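Local atomic coordinates of amidohydrolase 3 domain-containing protein (Pyrococcus furiosus, PDB entry 3ICJ), a protein that is uncharacterized but binds two zinc ions and probably hydrolyses carbon-nitrogen bonds other than peptide bonds. Residues V236-E246 with M263-L273; S424-T433 with A466-V477. One frame throughout, in Å; residues are numbered along the deposited sequence.

Interaction 1. Residues V236-E246 with M263-L273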
loop_
_atom_site.group_PDB
_atom_site.type_symbol
_atom_site.label_atom_id
_atom_site.label_comp_id
_atom_site.label_asym_id
_atom_site.label_seq_id
_atom_site.Cartn_x
_atom_site.Cartn_y
_atom_site.Cartn_z
ATOM N N VAL A 236 12.545 -1.311 1.597
ATOM C CA VAL A 236 11.489 -1.873 0.754
ATOM C C VAL A 236 11.901 -1.699 -0.710
ATOM O O VAL A 236 12.083 -0.563 -1.195
ATOM C CB VAL A 236 10.092 -1.177 1.003
ATOM C CG1 VAL A 236 8.996 -1.775 0.107
ATOM C CG2 VAL A 236 9.695 -1.246 2.476
ATOM N N HIS A 237 12.075 -2.814 -1.407
ATOM C CA HIS A 237 12.562 -2.782 -2.796
ATOM C C HIS A 237 11.518 -3.190 -3.833
ATOM O O HIS A 237 11.804 -3.139 -5.025
ATOM C CB HIS A 237 13.779 -3.698 -2.971
ATOM C CG HIS A 237 15.016 -3.238 -2.262
ATOM N ND1 HIS A 237 16.267 -3.703 -2.603
ATOM C CD2 HIS A 237 15.198 -2.414 -1.201
ATOM C CE1 HIS A 237 17.172 -3.158 -1.807
ATOM N NE2 HIS A 237 16.547 -2.383 -0.937
ATOM N N SER A 238 10.347 -3.650 -3.383
ATOM C CA SER A 238 9.265 -4.079 -4.290
ATOM C C SER A 238 7.919 -3.726 -3.675
ATOM O O SER A 238 7.764 -3.793 -2.448
ATOM C CB SER A 238 9.317 -5.601 -4.575
ATOM O OG SER A 238 10.641 -6.091 -4.747
ATOM N N VAL A 239 6.956 -3.333 -4.512
ATOM C CA VAL A 239 5.646 -2.891 -4.045
ATOM C C VAL A 239 4.533 -3.398 -4.950
ATOM O O VAL A 239 4.718 -3.549 -6.163
ATOM C CB VAL A 239 5.506 -1.334 -3.907
ATOM C CG1 VAL A 239 6.424 -0.788 -2.814
ATOM C CG2 VAL A 239 5.783 -0.622 -5.228
ATOM N N GLY A 240 3.386 -3.699 -4.355
ATOM C CA GLY A 240 2.169 -3.818 -5.143
ATOM C C GLY A 240 1.577 -2.433 -5.120
ATOM O O GLY A 240 1.192 -1.933 -4.052
ATOM N N PHE A 241 1.556 -1.774 -6.277
ATOM C CA PHE A 241 0.996 -0.423 -6.386
ATOM C C PHE A 241 -0.475 -0.540 -6.815
ATOM O O PHE A 241 -0.772 -0.897 -7.969
ATOM C CB PHE A 241 1.872 0.376 -7.369
ATOM C CG PHE A 241 1.471 1.835 -7.591
ATOM C CD1 PHE A 241 0.433 2.462 -6.880
ATOM C CD2 PHE A 241 2.192 2.588 -8.504
ATOM C CE1 PHE A 241 0.102 3.804 -7.114
ATOM C CE2 PHE A 241 1.885 3.940 -8.756
ATOM C CZ PHE A 241 0.838 4.557 -8.042
ATOM N N MET A 242 -1.395 -0.241 -5.885
ATOM C CA MET A 242 -2.836 -0.451 -6.102
ATOM C C MET A 242 -3.483 0.818 -6.621
ATOM O O MET A 242 -3.011 1.896 -6.315
ATOM C CB MET A 242 -3.558 -0.826 -4.797
ATOM C CG MET A 242 -3.211 -2.182 -4.184
ATOM S SD MET A 242 -3.517 -3.662 -5.167
ATOM C CE MET A 242 -1.772 -3.949 -5.346
ATOM N N SER A 243 -4.576 0.667 -7.374
ATOM C CA SER A 243 -5.364 1.795 -7.914
ATOM C C SER A 243 -4.547 2.775 -8.763
ATOM O O SER A 243 -4.556 3.980 -8.515
ATOM C CB SER A 243 -6.091 2.539 -6.782
ATOM O OG SER A 243 -6.931 1.660 -6.061
ATOM N N VAL A 244 -3.809 2.250 -9.738
ATOM C CA VAL A 244 -3.047 3.091 -10.658
ATOM C C VAL A 244 -4.038 3.647 -11.709
ATOM O O VAL A 244 -4.614 2.876 -12.494
ATOM C CB VAL A 244 -1.874 2.295 -11.337
ATOM C CG1 VAL A 244 -1.081 3.185 -12.270
ATOM C CG2 VAL A 244 -0.942 1.644 -10.298
ATOM N N GLY A 245 -4.263 4.964 -11.681
ATOM C CA GLY A 245 -5.117 5.654 -12.653
ATOM C C GLY A 245 -4.352 6.101 -13.890
ATOM O O GLY A 245 -3.170 5.788 -14.038
ATOM N N GLU A 246 -5.025 6.847 -14.766
ATOM C CA GLU A 246 -4.470 7.279 -16.055
ATOM C C GLU A 246 -3.128 7.995 -15.929
ATOM O O GLU A 246 -2.156 7.578 -16.570
ATOM C CB GLU A 246 -5.454 8.174 -16.835
ATOM C CG GLU A 246 -6.766 7.509 -17.238
ATOM C CD GLU A 246 -6.812 7.043 -18.699
ATOM O OE1 GLU A 246 -5.869 7.333 -19.469
ATOM O OE2 GLU A 246 -7.815 6.390 -19.075
ATOM N N MET A 263 12.912 0.506 -8.011
ATOM C CA MET A 263 12.290 -0.534 -7.199
ATOM C C MET A 263 11.340 -1.278 -8.109
ATOM O O MET A 263 10.958 -0.748 -9.156
ATOM C CB MET A 263 11.603 0.073 -5.930
ATOM C CG MET A 263 10.232 0.822 -6.086
ATOM S SD MET A 263 9.537 1.626 -4.542
ATOM C CE MET A 263 9.966 0.418 -3.382
ATOM N N ASN A 264 10.992 -2.510 -7.739
ATOM C CA ASN A 264 10.042 -3.327 -8.494
ATOM C C ASN A 264 8.616 -2.898 -8.225
ATOM O O ASN A 264 8.191 -2.883 -7.091
ATOM C CB ASN A 264 10.221 -4.792 -8.146
ATOM C CG ASN A 264 11.631 -5.245 -8.362
ATOM O OD1 ASN A 264 12.166 -5.128 -9.477
ATOM N ND2 ASN A 264 12.269 -5.747 -7.297
ATOM N N VAL A 265 7.903 -2.496 -9.271
ATOM C CA VAL A 265 6.583 -1.876 -9.113
ATOM C C VAL A 265 5.599 -2.768 -9.849
ATOM O O VAL A 265 5.669 -2.907 -11.066
ATOM C CB VAL A 265 6.530 -0.447 -9.698
ATOM C CG1 VAL A 265 5.089 0.117 -9.644
ATOM C CG2 VAL A 265 7.510 0.494 -8.993
ATOM N N PHE A 266 4.726 -3.426 -9.096
ATOM C CA PHE A 266 3.716 -4.285 -9.700
ATOM C C PHE A 266 2.401 -3.503 -9.703
ATOM O O PHE A 266 1.759 -3.352 -8.669
ATOM C CB PHE A 266 3.600 -5.626 -8.959
ATOM C CG PHE A 266 4.849 -6.464 -9.030
ATOM C CD1 PHE A 266 4.979 -7.478 -9.991
ATOM C CD2 PHE A 266 5.894 -6.243 -8.139
ATOM C CE1 PHE A 266 6.148 -8.261 -10.067
ATOM C CE2 PHE A 266 7.080 -6.993 -8.217
ATOM C CZ PHE A 266 7.208 -8.012 -9.170
ATOM N N ALA A 267 2.032 -2.982 -10.869
ATOM C CA ALA A 267 0.945 -2.008 -10.968
ATOM C C ALA A 267 -0.399 -2.701 -11.111
ATOM O O ALA A 267 -0.568 -3.553 -11.986
ATOM C CB ALA A 267 1.203 -1.049 -12.155
ATOM N N TYR A 268 -1.331 -2.374 -10.221
ATOM C CA TYR A 268 -2.700 -2.900 -10.308
ATOM C C TYR A 268 -3.574 -1.715 -10.694
ATOM O O TYR A 268 -3.824 -0.822 -9.881
ATOM C CB TYR A 268 -3.160 -3.522 -8.983
ATOM C CG TYR A 268 -2.640 -4.937 -8.769
ATOM C CD1 TYR A 268 -1.282 -5.179 -8.563
ATOM C CD2 TYR A 268 -3.503 -6.023 -8.787
ATOM C CE1 TYR A 268 -0.790 -6.465 -8.361
ATOM C CE2 TYR A 268 -3.026 -7.338 -8.601
ATOM C CZ TYR A 268 -1.665 -7.542 -8.387
ATOM O OH TYR A 268 -1.177 -8.805 -8.212
ATOM N N LEU A 269 -4.019 -1.723 -11.947
ATOM C CA LEU A 269 -4.634 -0.551 -12.585
ATOM C C LEU A 269 -6.083 -0.367 -12.175
ATOM O O LEU A 269 -6.765 -1.343 -11.869
ATOM C CB LEU A 269 -4.577 -0.697 -14.118
ATOM C CG LEU A 269 -3.250 -0.999 -14.834
ATOM C CD1 LEU A 269 -3.355 -0.807 -16.349
ATOM C CD2 LEU A 269 -2.166 -0.145 -14.292
ATOM N N SER A 270 -6.564 0.879 -12.168
ATOM C CA SER A 270 -8.002 1.112 -12.078
ATOM C C SER A 270 -8.692 0.562 -13.350
ATOM O O SER A 270 -8.095 0.588 -14.452
ATOM C CB SER A 270 -8.312 2.598 -11.856
ATOM O OG SER A 270 -8.369 3.306 -13.074
ATOM N N PRO A 271 -9.943 0.024 -13.206
ATOM C CA PRO A 271 -10.670 -0.626 -14.313
ATOM C C PRO A 271 -11.013 0.277 -15.508
ATOM O O PRO A 271 -11.274 -0.237 -16.594
ATOM C CB PRO A 271 -11.968 -1.149 -13.641
ATOM C CG PRO A 271 -12.094 -0.365 -12.351
ATOM C CD PRO A 271 -10.676 -0.145 -11.925
ATOM N N GLU A 272 -11.005 1.595 -15.302
ATOM C CA GLU A 272 -11.144 2.585 -16.382
ATOM C C GLU A 272 -10.089 2.432 -17.464
ATOM O O GLU A 272 -10.331 2.777 -18.595
ATOM C CB GLU A 272 -11.055 4.009 -15.836
ATOM C CG GLU A 272 -12.293 4.464 -15.069
ATOM C CD GLU A 272 -12.271 4.027 -13.612
ATOM O OE1 GLU A 272 -11.156 3.896 -13.043
ATOM O OE2 GLU A 272 -13.367 3.814 -13.042
ATOM N N LEU A 273 -8.911 1.937 -17.100
ATOM C CA LEU A 273 -7.831 1.718 -18.055
ATOM C C LEU A 273 -8.010 0.508 -18.985
ATOM O O LEU A 273 -7.285 0.410 -19.965
ATOM C CB LEU A 273 -6.465 1.629 -17.340
ATOM C CG LEU A 273 -5.934 3.018 -16.957
ATOM C CD1 LEU A 273 -4.833 2.907 -15.912
ATOM C CD2 LEU A 273 -5.409 3.699 -18.216
#

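Interaction 2. Residues S424-T433 with A466-V477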
loop_
_atom_site.group_PDB
_atom_site.type_symbol
_atom_site.label_atom_id
_atom_site.label_comp_id
_atom_site.label_asym_id
_atom_site.label_seq_id
_atom_site.Cartn_x
_atom_site.Cartn_y
_atom_site.Cartn_z
ATOM N N SER A 424 -2.662 -16.929 7.378
ATOM C CA SER A 424 -1.373 -17.366 6.851
ATOM C C SER A 424 -1.180 -18.897 6.881
ATOM O O SER A 424 -0.434 -19.442 6.070
ATOM C CB SER A 424 -0.232 -16.657 7.575
ATOM O OG SER A 424 -0.206 -17.056 8.932
ATOM N N SER A 425 -1.889 -19.590 7.774
ATOM C CA SER A 425 -1.829 -21.049 7.830
ATOM C C SER A 425 -2.728 -21.769 6.799
ATOM O O SER A 425 -2.552 -22.962 6.561
ATOM C CB SER A 425 -2.161 -21.536 9.244
ATOM O OG SER A 425 -3.557 -21.405 9.487
ATOM N N ILE A 426 -3.688 -21.065 6.197
ATOM C CA ILE A 426 -4.603 -21.720 5.235
ATOM C C ILE A 426 -4.424 -21.290 3.773
ATOM O O ILE A 426 -4.943 -21.954 2.872
ATOM C CB ILE A 426 -6.109 -21.574 5.617
ATOM C CG1 ILE A 426 -6.550 -20.102 5.515
ATOM C CG2 ILE A 426 -6.403 -22.243 6.992
ATOM C CD1 ILE A 426 -8.044 -19.847 5.601
ATOM N N THR A 427 -3.726 -20.176 3.533
ATOM C CA THR A 427 -3.529 -19.692 2.172
ATOM C C THR A 427 -2.252 -18.848 2.093
ATOM O O THR A 427 -1.566 -18.652 3.111
ATOM C CB THR A 427 -4.765 -18.868 1.683
ATOM O OG1 THR A 427 -4.653 -18.612 0.277
ATOM C CG2 THR A 427 -4.896 -17.542 2.440
ATOM N N LYS A 428 -1.935 -18.360 0.897
ATOM C CA LYS A 428 -0.814 -17.427 0.732
ATOM C C LYS A 428 -1.194 -16.051 1.235
ATOM O O LYS A 428 -2.194 -15.474 0.785
ATOM C CB LYS A 428 -0.353 -17.363 -0.732
ATOM C CG LYS A 428 0.417 -18.619 -1.142
ATOM C CD LYS A 428 0.493 -18.786 -2.643
ATOM C CE LYS A 428 1.194 -20.112 -2.958
ATOM N NZ LYS A 428 1.232 -20.384 -4.412
ATOM N N LEU A 429 -0.400 -15.529 2.170
ATOM C CA LEU A 429 -0.694 -14.222 2.763
ATOM C C LEU A 429 0.550 -13.343 2.707
ATOM O O LEU A 429 1.657 -13.842 2.751
ATOM C CB LEU A 429 -1.229 -14.356 4.203
ATOM C CG LEU A 429 -1.598 -13.044 4.908
ATOM C CD1 LEU A 429 -2.971 -13.070 5.511
ATOM C CD2 LEU A 429 -0.570 -12.751 5.976
ATOM N N GLY A 430 0.356 -12.039 2.589
ATOM C CA GLY A 430 1.481 -11.106 2.510
ATOM C C GLY A 430 1.188 -9.887 3.357
ATOM O O GLY A 430 0.019 -9.599 3.645
ATOM N N PHE A 431 2.256 -9.184 3.758
ATOM C CA PHE A 431 2.134 -8.011 4.596
ATOM C C PHE A 431 2.304 -6.733 3.808
ATOM O O PHE A 431 3.093 -6.667 2.855
ATOM C CB PHE A 431 3.133 -8.034 5.756
ATOM C CG PHE A 431 2.736 -8.931 6.911
ATOM C CD1 PHE A 431 1.495 -9.575 6.952
ATOM C CD2 PHE A 431 3.621 -9.119 7.970
ATOM C CE1 PHE A 431 1.152 -10.396 8.039
ATOM C CE2 PHE A 431 3.283 -9.931 9.055
ATOM C CZ PHE A 431 2.042 -10.566 9.090
ATOM N N SER A 432 1.556 -5.719 4.233
ATOM C CA SER A 432 1.560 -4.407 3.621
ATOM C C SER A 432 1.191 -3.348 4.639
ATOM O O SER A 432 0.801 -3.662 5.763
ATOM C CB SER A 432 0.583 -4.341 2.447
ATOM O OG SER A 432 -0.717 -4.840 2.765
ATOM N N THR A 433 1.307 -2.090 4.228
ATOM C CA THR A 433 0.995 -0.966 5.087
ATOM C C THR A 433 -0.232 -0.184 4.639
ATOM O O THR A 433 -0.835 0.523 5.456
ATOM C CB THR A 433 2.194 -0.004 5.177
ATOM O OG1 THR A 433 2.535 0.473 3.865
ATOM C CG2 THR A 433 3.392 -0.729 5.764
ATOM N N ALA A 466 6.535 -13.401 10.596
ATOM C CA ALA A 466 6.289 -12.011 10.171
ATOM C C ALA A 466 7.288 -11.556 9.104
ATOM O O ALA A 466 6.904 -10.900 8.134
ATOM C CB ALA A 466 6.304 -11.059 11.366
ATOM N N LEU A 467 8.557 -11.924 9.275
ATOM C CA LEU A 467 9.583 -11.623 8.268
ATOM C C LEU A 467 9.347 -12.398 6.962
ATOM O O LEU A 467 9.454 -11.828 5.872
ATOM C CB LEU A 467 10.979 -11.878 8.833
ATOM C CG LEU A 467 11.405 -10.869 9.920
ATOM C CD1 LEU A 467 12.500 -11.431 10.793
ATOM C CD2 LEU A 467 11.817 -9.535 9.350
ATOM N N HIS A 468 8.992 -13.680 7.076
ATOM C CA HIS A 468 8.555 -14.436 5.914
ATOM C C HIS A 468 7.414 -13.758 5.147
ATOM O O HIS A 468 7.515 -13.551 3.923
ATOM C CB HIS A 468 8.121 -15.849 6.299
ATOM C CG HIS A 468 7.421 -16.552 5.185
ATOM N ND1 HIS A 468 8.047 -16.847 3.992
ATOM C CD2 HIS A 468 6.146 -16.993 5.066
ATOM C CE1 HIS A 468 7.183 -17.446 3.185
ATOM N NE2 HIS A 468 6.024 -17.543 3.814
ATOM N N LEU A 469 6.349 -13.396 5.867
ATOM C CA LEU A 469 5.163 -12.728 5.274
ATOM C C LEU A 469 5.444 -11.373 4.622
ATOM O O LEU A 469 4.808 -11.008 3.635
ATOM C CB LEU A 469 4.030 -12.605 6.312
ATOM C CG LEU A 469 3.584 -13.998 6.786
ATOM C CD1 LEU A 469 2.710 -13.899 8.043
ATOM C CD2 LEU A 469 2.907 -14.817 5.689
ATOM N N TYR A 470 6.416 -10.652 5.144
ATOM C CA TYR A 470 6.775 -9.341 4.628
ATOM C C TYR A 470 7.842 -9.398 3.532
ATOM O O TYR A 470 8.260 -8.382 3.024
ATOM C CB TYR A 470 7.254 -8.458 5.773
ATOM C CG TYR A 470 6.762 -7.037 5.764
ATOM C CD1 TYR A 470 6.405 -6.411 6.931
ATOM C CD2 TYR A 470 6.675 -6.320 4.596
ATOM C CE1 TYR A 470 5.982 -5.120 6.934
ATOM C CE2 TYR A 470 6.247 -5.034 4.591
ATOM C CZ TYR A 470 5.902 -4.437 5.764
ATOM O OH TYR A 470 5.479 -3.151 5.763
ATOM N N THR A 471 8.261 -10.603 3.178
ATOM C CA THR A 471 9.181 -10.822 2.084
ATOM C C THR A 471 8.614 -11.762 1.016
ATOM O O THR A 471 8.038 -11.319 0.046
ATOM C CB THR A 471 10.550 -11.311 2.592
ATOM O OG1 THR A 471 10.373 -12.442 3.437
ATOM C CG2 THR A 471 11.255 -10.236 3.371
ATOM N N HIS A 472 8.772 -13.062 1.211
ATOM C CA HIS A 472 8.284 -14.041 0.262
ATOM C C HIS A 472 6.764 -14.111 0.247
ATOM O O HIS A 472 6.169 -14.360 -0.771
ATOM C CB HIS A 472 8.884 -15.428 0.521
ATOM C CG HIS A 472 8.671 -16.402 -0.596
ATOM N ND1 HIS A 472 8.109 -17.641 -0.407
ATOM C CD2 HIS A 472 8.937 -16.313 -1.918
ATOM C CE1 HIS A 472 8.051 -18.278 -1.558
ATOM N NE2 HIS A 472 8.542 -17.491 -2.491
ATOM N N GLY A 473 6.152 -13.866 1.390
ATOM C CA GLY A 473 4.695 -13.933 1.506
ATOM C C GLY A 473 4.071 -12.929 0.556
ATOM O O GLY A 473 3.258 -13.274 -0.303
ATOM N N SER A 474 4.504 -11.680 0.697
ATOM C CA SER A 474 4.120 -10.605 -0.188
ATOM C C SER A 474 4.401 -10.887 -1.669
ATOM O O SER A 474 3.548 -10.626 -2.519
ATOM C CB SER A 474 4.825 -9.337 0.248
ATOM O OG SER A 474 4.168 -8.759 1.360
ATOM N N ALA A 475 5.579 -11.427 -1.964
ATOM C CA ALA A 475 5.941 -11.793 -3.326
ATOM C C ALA A 475 4.970 -12.793 -3.927
ATOM O O ALA A 475 4.513 -12.617 -5.058
ATOM C CB ALA A 475 7.367 -12.340 -3.373
ATOM N N GLN A 476 4.633 -13.832 -3.160
ATOM C CA GLN A 476 3.687 -14.863 -3.630
ATOM C C GLN A 476 2.303 -14.312 -3.854
ATOM O O GLN A 476 1.636 -14.690 -4.800
ATOM C CB GLN A 476 3.639 -16.054 -2.681
ATOM C CG GLN A 476 4.918 -16.849 -2.753
ATOM C CD GLN A 476 4.679 -18.315 -2.643
ATOM O OE1 GLN A 476 4.559 -18.863 -1.539
ATOM N NE2 GLN A 476 4.613 -18.981 -3.794
ATOM N N VAL A 477 1.906 -13.378 -3.000
ATOM C CA VAL A 477 0.605 -12.743 -3.070
ATOM C C VAL A 477 0.517 -11.846 -4.311
ATOM O O VAL A 477 -0.556 -11.698 -4.898
ATOM C CB VAL A 477 0.308 -12.046 -1.713
ATOM C CG1 VAL A 477 -0.680 -10.919 -1.827
ATOM C CG2 VAL A 477 -0.182 -13.120 -0.737
#

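Interaction 1. Residues V236-E246 with M263-L273
Strands 236-242 and 264-269 run parallel, their axes 4.7 Å apart at the closest and inclined by 17°. Carbonyl and amide groups alternate between them, from N264 N on H237 O to Y268 N on F241 O. At S243 the first strand turns a corner, yet pairing resumes beyond it: V244 N donates to Y268 O at 3.1 Å, and V244 O accepts from S270 N at 2.8 Å. With helix 246-257 between them, the strands form a beta-alpha-beta unit of the amidohydrolase barrel; strand 92-102, which carries the zinc ligand H101 and leads into a second, H103, pairs with the other edge of strand 236-244.

On the sheet face of S238, M242 and Y268, N264 ND2 lies 3.0 Å from S238 OG in an almost straight bond within the amide plane, and E493 takes a second bond from the same ND2, while OD1 accepts from R291 and R289, holding both ends of the amide. M242 makes a Met-aromatic contact with Y268. Bends at chi2 and chi3 fold its chain back so that CE comes 3.5 Å from Y268 CD1, while SD sits oblique to the ring; M242 also packs against H101.

On the opposite face the contacts between side chains are apolar. V265 CG1 meets the F241 ring at its edge, and V244 CG2 covers one face of that ring while touching A267 CB at 3.9 Å. Just before strand 264-269, M263 crosses V239 at about a right angle, CE lying 3.8 Å from V239 CG1. Beyond the corner, V244 CB packs on L269 CD2.

Interaction 2. Residues S424-T433 with A466-V477
F431 and L469 carry most of this contact, with Y470 beside them. L469 CB stands squarely over the centre of the F431 ring, 3.7 Å from its centroid, in a CH-pi contact, and L469 CD1 reaches on to F431 CZ at 3.6 Å. With CG anti to its carbonyl carbon (chi1 -78°), F431 turns one face of its ring to L469, and CE2 meets A466 CB. Its own CB rests over one face of the Y470 ring, offset toward the rim.

The backbone of F431 is tied to the same helix. F431 N donates to L469 O at 3.1 Å from well above the carbonyl plane, and more weakly to S474 OG, which is also bonded to F98 O. The wider pi-type turn at 469-473 lies at this point. With no side chain at G430, its CA can lie 3.7 Å from G473 C and 3.6 Å from S474 N.

Strand 429-431 lies beside strand 391-394 and crosses helical segment 466-477 at -123°, and F431 also bonds through its backbone to S100 of strand 92-102. Helix 442-451 packs against F431, A466 and Y470, while S432, just beyond the strand, packs against the zinc ligand H101.

Overall arrangement
Both interactions are buried and belong to the same amidohydrolase domain, but they join different elements. Interaction 1 pairs two neighbouring strands, so its bonding is mostly regular backbone pairing with side chains added on two faces. Interaction 2 sets a helix across a strand, and there aromatic and aliphatic packing dominates, with few polar links. Their centres are 18 Å apart and the two do not touch, although their nearest atoms come within about 4 Å. Strand 92-102 links them: it pairs with strand 236-244, and its zinc ligand H101 meets M242 of interaction 1 and S432 of interaction 2. Interaction 1 buries the polar pair S238-N264, whereas K428 and Q476 meet nearer solvent.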